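Local coordinates for protein calreticulin, putative (Trypanosoma cruzi, PDB 5HCF) that is a putative calreticulin, probably a lectin-like chaperone that binds carbohydrate and peptide through its legume-lectin-type globular domain, at residues 53-58 with 94-99; 71-76 with 222-227. All blocks are in the same frame, centred on the assembly; numbering follows the deposited sequence.

Contact 1 (53-58 with 94-99)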
loop_
_atom_site.group_PDB
_atom_site.type_symbol
_atom_site.label_atom_id
_atom_site.label_comp_id
_atom_site.label_asym_id
_atom_site.label_seq_id
_atom_site.Cartn_x
_atom_site.Cartn_y
_atom_site.Cartn_z
ATOM N N ALA A 53 -2.510 7.368 -12.392
ATOM C CA ALA A 53 -1.059 7.267 -12.271
ATOM C C ALA A 53 -0.466 8.610 -11.882
ATOM O O ALA A 53 -0.230 9.465 -12.734
ATOM C CB ALA A 53 -0.444 6.774 -13.569
ATOM N N LEU A 54 -0.222 8.782 -10.588
ATOM C CA LEU A 54 0.418 9.984 -10.069
ATOM C C LEU A 54 1.368 9.633 -8.926
ATOM O O LEU A 54 1.178 8.640 -8.221
ATOM C CB LEU A 54 -0.641 11.007 -9.636
ATOM C CG LEU A 54 -1.753 10.580 -8.668
ATOM C CD1 LEU A 54 -1.277 10.503 -7.238
ATOM C CD2 LEU A 54 -2.936 11.532 -8.777
ATOM N N SER A 55 2.395 10.454 -8.751
ATOM C CA SER A 55 3.485 10.125 -7.840
ATOM C C SER A 55 4.103 11.368 -7.220
ATOM O O SER A 55 3.908 12.484 -7.700
ATOM C CB SER A 55 4.571 9.322 -8.571
ATOM O OG SER A 55 4.876 9.893 -9.834
ATOM N N THR A 56 4.838 11.163 -6.136
ATOM C CA THR A 56 5.593 12.241 -5.519
ATOM C C THR A 56 6.930 11.688 -5.041
ATOM O O THR A 56 7.052 10.497 -4.754
ATOM C CB THR A 56 4.833 12.884 -4.342
ATOM O OG1 THR A 56 5.499 14.088 -3.942
ATOM C CG2 THR A 56 4.752 11.927 -3.163
ATOM N N ALA A 57 7.933 12.553 -4.967
ATOM C CA ALA A 57 9.266 12.129 -4.571
ATOM C C ALA A 57 9.481 12.327 -3.080
ATOM O O ALA A 57 9.056 13.337 -2.511
ATOM C CB ALA A 57 10.321 12.886 -5.364
ATOM N N PHE A 58 10.123 11.347 -2.448
ATOM C CA PHE A 58 10.542 11.493 -1.062
ATOM C C PHE A 58 11.548 12.637 -0.983
ATOM O O PHE A 58 12.430 12.745 -1.836
ATOM C CB PHE A 58 11.167 10.198 -0.536
ATOM C CG PHE A 58 10.276 8.993 -0.652
ATOM C CD1 PHE A 58 8.974 9.021 -0.172
ATOM C CD2 PHE A 58 10.743 7.823 -1.236
ATOM C CE1 PHE A 58 8.156 7.906 -0.276
ATOM C CE2 PHE A 58 9.930 6.708 -1.342
ATOM C CZ PHE A 58 8.634 6.749 -0.862
ATOM N N MET A 94 12.852 6.908 -10.821
ATOM C CA MET A 94 12.010 6.840 -12.011
ATOM C C MET A 94 11.594 8.227 -12.494
ATOM O O MET A 94 11.713 9.205 -11.764
ATOM C CB MET A 94 10.768 6.005 -11.725
ATOM C CG MET A 94 9.895 6.606 -10.646
ATOM S SD MET A 94 8.213 5.981 -10.706
ATOM C CE MET A 94 7.629 6.798 -12.181
ATOM N N ASP A 95 11.074 8.297 -13.715
ATOM C CA ASP A 95 10.513 9.534 -14.247
ATOM C C ASP A 95 9.004 9.533 -14.043
ATOM O O ASP A 95 8.293 8.771 -14.697
ATOM C CB ASP A 95 10.852 9.682 -15.736
ATOM C CG ASP A 95 10.417 11.024 -16.321
ATOM O OD1 ASP A 95 9.545 11.701 -15.733
ATOM O OD2 ASP A 95 10.943 11.393 -17.395
ATOM N N PRO A 96 8.511 10.400 -13.146
ATOM C CA PRO A 96 7.082 10.479 -12.811
ATOM C C PRO A 96 6.145 10.671 -14.009
ATOM O O PRO A 96 5.002 10.206 -13.953
ATOM C CB PRO A 96 7.013 11.698 -11.882
ATOM C CG PRO A 96 8.375 11.792 -11.285
ATOM C CD PRO A 96 9.320 11.349 -12.363
ATOM N N GLU A 97 6.614 11.321 -15.073
ATOM C CA GLU A 97 5.773 11.593 -16.239
ATOM C C GLU A 97 5.597 10.375 -17.151
ATOM O O GLU A 97 4.663 10.332 -17.958
ATOM C CB GLU A 97 6.326 12.778 -17.036
ATOM C CG GLU A 97 6.197 14.102 -16.302
ATOM C CD GLU A 97 6.536 15.294 -17.172
ATOM O OE1 GLU A 97 6.913 15.092 -18.348
ATOM O OE2 GLU A 97 6.421 16.435 -16.676
ATOM N N LYS A 98 6.488 9.396 -17.028
ATOM C CA LYS A 98 6.339 8.152 -17.778
ATOM C C LYS A 98 5.972 7.024 -16.830
ATOM O O LYS A 98 6.135 5.849 -17.154
ATOM C CB LYS A 98 7.601 7.788 -18.550
ATOM C CG LYS A 98 8.054 8.813 -19.567
ATOM C CD LYS A 98 9.400 8.393 -20.128
ATOM C CE LYS A 98 9.953 9.415 -21.106
ATOM N NZ LYS A 98 11.142 8.849 -21.821
ATOM N N PHE A 99 5.471 7.394 -15.656
ATOM C CA PHE A 99 5.082 6.425 -14.649
ATOM C C PHE A 99 3.842 5.662 -15.091
ATOM O O PHE A 99 2.815 6.254 -15.411
ATOM C CB PHE A 99 4.821 7.130 -13.319
ATOM C CG PHE A 99 4.299 6.225 -12.240
ATOM C CD1 PHE A 99 4.864 4.978 -12.021
ATOM C CD2 PHE A 99 3.240 6.628 -11.440
ATOM C CE1 PHE A 99 4.380 4.151 -11.025
ATOM C CE2 PHE A 99 2.754 5.807 -10.444
ATOM C CZ PHE A 99 3.325 4.567 -10.234
#

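Contact 2 (71-76 with 222-227)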
loop_
_atom_site.group_PDB
_atom_site.type_symbol
_atom_site.label_atom_id
_atom_site.label_comp_id
_atom_site.label_asym_id
_atom_site.label_seq_id
_atom_site.Cartn_x
_atom_site.Cartn_y
_atom_site.Cartn_z
ATOM N N VAL A 71 5.530 0.754 6.324
ATOM C CA VAL A 71 4.690 1.476 5.372
ATOM C C VAL A 71 3.236 1.430 5.816
ATOM O O VAL A 71 2.717 0.371 6.161
ATOM C CB VAL A 71 4.792 0.889 3.944
ATOM C CG1 VAL A 71 4.313 1.903 2.911
ATOM C CG2 VAL A 71 6.211 0.453 3.645
ATOM N N SER A 72 2.578 2.581 5.804
ATOM C CA SER A 72 1.179 2.646 6.187
ATOM C C SER A 72 0.424 3.657 5.334
ATOM O O SER A 72 0.977 4.687 4.940
ATOM C CB SER A 72 1.051 3.001 7.669
ATOM O OG SER A 72 -0.262 2.751 8.136
ATOM N N PHE A 73 -0.833 3.344 5.034
ATOM C CA PHE A 73 -1.723 4.273 4.350
ATOM C C PHE A 73 -3.151 3.773 4.488
ATOM O O PHE A 73 -3.375 2.613 4.834
ATOM C CB PHE A 73 -1.344 4.422 2.875
ATOM C CG PHE A 73 -1.801 3.278 2.008
ATOM C CD1 PHE A 73 -1.087 2.088 1.970
ATOM C CD2 PHE A 73 -2.939 3.395 1.221
ATOM C CE1 PHE A 73 -1.503 1.036 1.172
ATOM C CE2 PHE A 73 -3.357 2.347 0.418
ATOM C CZ PHE A 73 -2.640 1.168 0.395
ATOM N N SER A 74 -4.113 4.650 4.228
ATOM C CA SER A 74 -5.518 4.266 4.294
ATOM C C SER A 74 -6.217 4.503 2.959
ATOM O O SER A 74 -5.869 5.425 2.223
ATOM C CB SER A 74 -6.235 5.034 5.407
ATOM O OG SER A 74 -6.182 6.431 5.175
ATOM N N VAL A 75 -7.192 3.652 2.650
ATOM C CA VAL A 75 -8.082 3.872 1.512
ATOM C C VAL A 75 -9.526 3.765 1.971
ATOM O O VAL A 75 -9.869 2.884 2.759
ATOM C CB VAL A 75 -7.863 2.854 0.385
ATOM C CG1 VAL A 75 -8.266 3.456 -0.952
ATOM C CG2 VAL A 75 -6.431 2.406 0.361
ATOM N N LYS A 76 -10.374 4.650 1.466
ATOM C CA LYS A 76 -11.794 4.581 1.768
ATOM C C LYS A 76 -12.574 4.374 0.479
ATOM O O LYS A 76 -12.576 5.239 -0.393
ATOM C CB LYS A 76 -12.265 5.847 2.486
ATOM C CG LYS A 76 -13.738 5.823 2.866
ATOM C CD LYS A 76 -14.272 7.208 3.211
ATOM C CE LYS A 76 -15.613 7.109 3.919
ATOM N NZ LYS A 76 -16.408 8.354 3.777
ATOM N N SER A 222 -12.676 6.540 -4.539
ATOM C CA SER A 222 -11.802 6.143 -3.430
ATOM C C SER A 222 -10.998 7.324 -2.888
ATOM O O SER A 222 -10.651 8.242 -3.628
ATOM C CB SER A 222 -10.849 5.025 -3.864
ATOM O OG SER A 222 -11.546 3.812 -4.108
ATOM N N ILE A 223 -10.707 7.295 -1.591
ATOM C CA ILE A 223 -9.936 8.362 -0.963
ATOM C C ILE A 223 -8.718 7.813 -0.217
ATOM O O ILE A 223 -8.848 7.004 0.701
ATOM C CB ILE A 223 -10.806 9.180 0.010
ATOM C CG1 ILE A 223 -12.034 9.732 -0.719
ATOM C CG2 ILE A 223 -9.990 10.310 0.652
ATOM C CD1 ILE A 223 -12.961 10.520 0.173
ATOM N N PHE A 224 -7.534 8.264 -0.618
ATOM C CA PHE A 224 -6.285 7.839 0.011
ATOM C C PHE A 224 -5.862 8.831 1.086
ATOM O O PHE A 224 -6.003 10.040 0.905
ATOM C CB PHE A 224 -5.173 7.703 -1.032
ATOM C CG PHE A 224 -5.384 6.579 -2.010
ATOM C CD1 PHE A 224 -6.254 6.723 -3.077
ATOM C CD2 PHE A 224 -4.704 5.381 -1.865
ATOM C CE1 PHE A 224 -6.443 5.691 -3.979
ATOM C CE2 PHE A 224 -4.890 4.350 -2.760
ATOM C CZ PHE A 224 -5.758 4.503 -3.817
ATOM N N LYS A 225 -5.354 8.324 2.206
ATOM C CA LYS A 225 -4.848 9.192 3.268
ATOM C C LYS A 225 -3.610 8.642 3.975
ATOM O O LYS A 225 -3.348 7.437 3.959
ATOM C CB LYS A 225 -5.935 9.453 4.315
ATOM C CG LYS A 225 -6.995 10.452 3.897
ATOM C CD LYS A 225 -8.091 10.559 4.951
ATOM C CE LYS A 225 -7.542 11.031 6.289
ATOM N NZ LYS A 225 -6.762 12.283 6.147
ATOM N N ASP A 226 -2.864 9.553 4.594
ATOM C CA ASP A 226 -1.800 9.228 5.535
ATOM C C ASP A 226 -0.829 8.151 5.056
ATOM O O ASP A 226 -0.716 7.084 5.671
ATOM C CB ASP A 226 -2.417 8.802 6.870
ATOM C CG ASP A 226 -3.255 9.899 7.499
ATOM O OD1 ASP A 226 -2.680 10.924 7.926
ATOM O OD2 ASP A 226 -4.492 9.740 7.561
ATOM N N ILE A 227 -0.126 8.431 3.963
ATOM C CA ILE A 227 0.966 7.567 3.535
ATOM C C ILE A 227 2.182 7.817 4.422
ATOM O O ILE A 227 2.877 8.821 4.272
ATOM C CB ILE A 227 1.330 7.793 2.060
ATOM C CG1 ILE A 227 0.112 7.518 1.177
ATOM C CG2 ILE A 227 2.498 6.903 1.650
ATOM C CD1 ILE A 227 0.335 7.803 -0.287
#

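Contact 1 (53-58 with 94-99)
Ser55 and Phe99 meet because of how their first torsions are set. In Ser55, OG sits between the backbone N and the carbonyl carbon (chi1 45°), and in Phe99, CG lies anti to the backbone N (chi1 175°), which sets CG beside the carbonyl carbon; the bond from CA to CB itself points toward residues 53-58. Ser55 OG then reaches the loop at two points: it lies 3.5 Å from Pro96 CB and 4.0 Å from Phe99 CD2. Neither is a hydrogen bond; the hydroxyl simply packs against carbon, approaching the phenyl ring obliquely. One residue back on the strand, Phe99 CE2 lies 3.9 Å from Leu54 O, again obliquely to the ring. Ala53 adds its methyl, CB coming to 3.8 Å from Phe99 O and 4.3 Å from Phe99 CD2, so that ring and carbonyl of one residue both rest on it. No hydrogen bond links the two segments; they meet by van der Waals packing.

Bonds within the loop help set its course. Asp95 OD1 accepts from Glu97 N at 3.0 Å, closing an Asx turn in which the N-H arrives from above the carboxylate plane, and Lys98 N bonds back to Asp95 O. These turns swing the chain round so that Pro96 and Phe99 both face the strand while Glu97 points away.

Ser17 OG is hydrogen-bonded to the carbonyls of both Glu97 and Phe99, and so ties the loop to the residue that follows strand 15-16. Residues 53-58 belong to strand 50-62, which runs between strands 15-16 and 208-217 in the seven-stranded sheet. The loop, which leaves strand 83-91 on its way to strand 107-114, folds over that part of the sheet, with Pro96 touching Thr15 and Phe99 touching Asp214.

Contact 2 (71-76 with 222-227)
Lys225 O is gripped twice by Ser74. Ser74 N bonds to Lys225 O at 2.9 Å, and Ser74 OG adds a second bond to Lys225 O at 3.2 Å. This second donor stands well above the carbonyl plane, 55° out of it, brought there by a chi1 of 61° that tucks OG between the backbone N and the carbonyl carbon. Lys225 N returns a bond to Ser74 O, and the next hydrogen-bonded pair repeats the exchange: Lys76 N to Ile223 O at 2.9 Å, Ile223 N to Lys76 O at 3.0 Å. Between them, Val75 and Phe224 form a non-hydrogen-bonded pair whose side chains share the face opposite Ser74 and Lys76. Val75 CG1 sits over the centre of the Phe224 ring, 3.9 Å from the centroid and 11° off the normal, a CH-pi contact. Phe73 CE2 meets the edge of that ring at 4.0 Å from Phe224 CD2.

This is antiparallel pairing in the heart of the legume lectin-type sandwich, strand 69-76 being held between strands 145-152 and 223-230. The regular pairing is interrupted at Asp226 and Ile227, which both face Glu6 of strand 2-6 in a G1 beta bulge, Asp226 taking a left-handed backbone conformation; a backbone bond between Ser72 and Val228 takes it up again beyond them. At the bulge Ser72 O and Asp226 O, two acceptors, face each other at 3.0 Å; Ile227 CA directs a C-H to Ser72 O, and Phe73 CA one to Asp226 O. Phe73 CB also packs on Ile227 CG1. Lys225 NZ goes to the carbonyls of Lys39 and Lys41, while Asp226 OD1 bonds to His5.

The two contacts belong to the two different sheets of the sandwich. Their centres are 18 Å apart, and the nearest atoms, about 6 Å apart, do not touch. Along the chain the segments alternate: 53-58, 71-76, 94-99, then 222-227. Strands 50-62 and 69-76 are consecutive, yet the chain passes from one sheet to the other between them. Late in the sequence, strands 208-217 and 223-230 do likewise, each pairing with one of the earlier two. Strand 83-91 sends Ile88 onto Phe73 and Ile227 of contact 2, so the strand that leads into the loop of contact 1 also packs on contact 2 across the interior between the sheets.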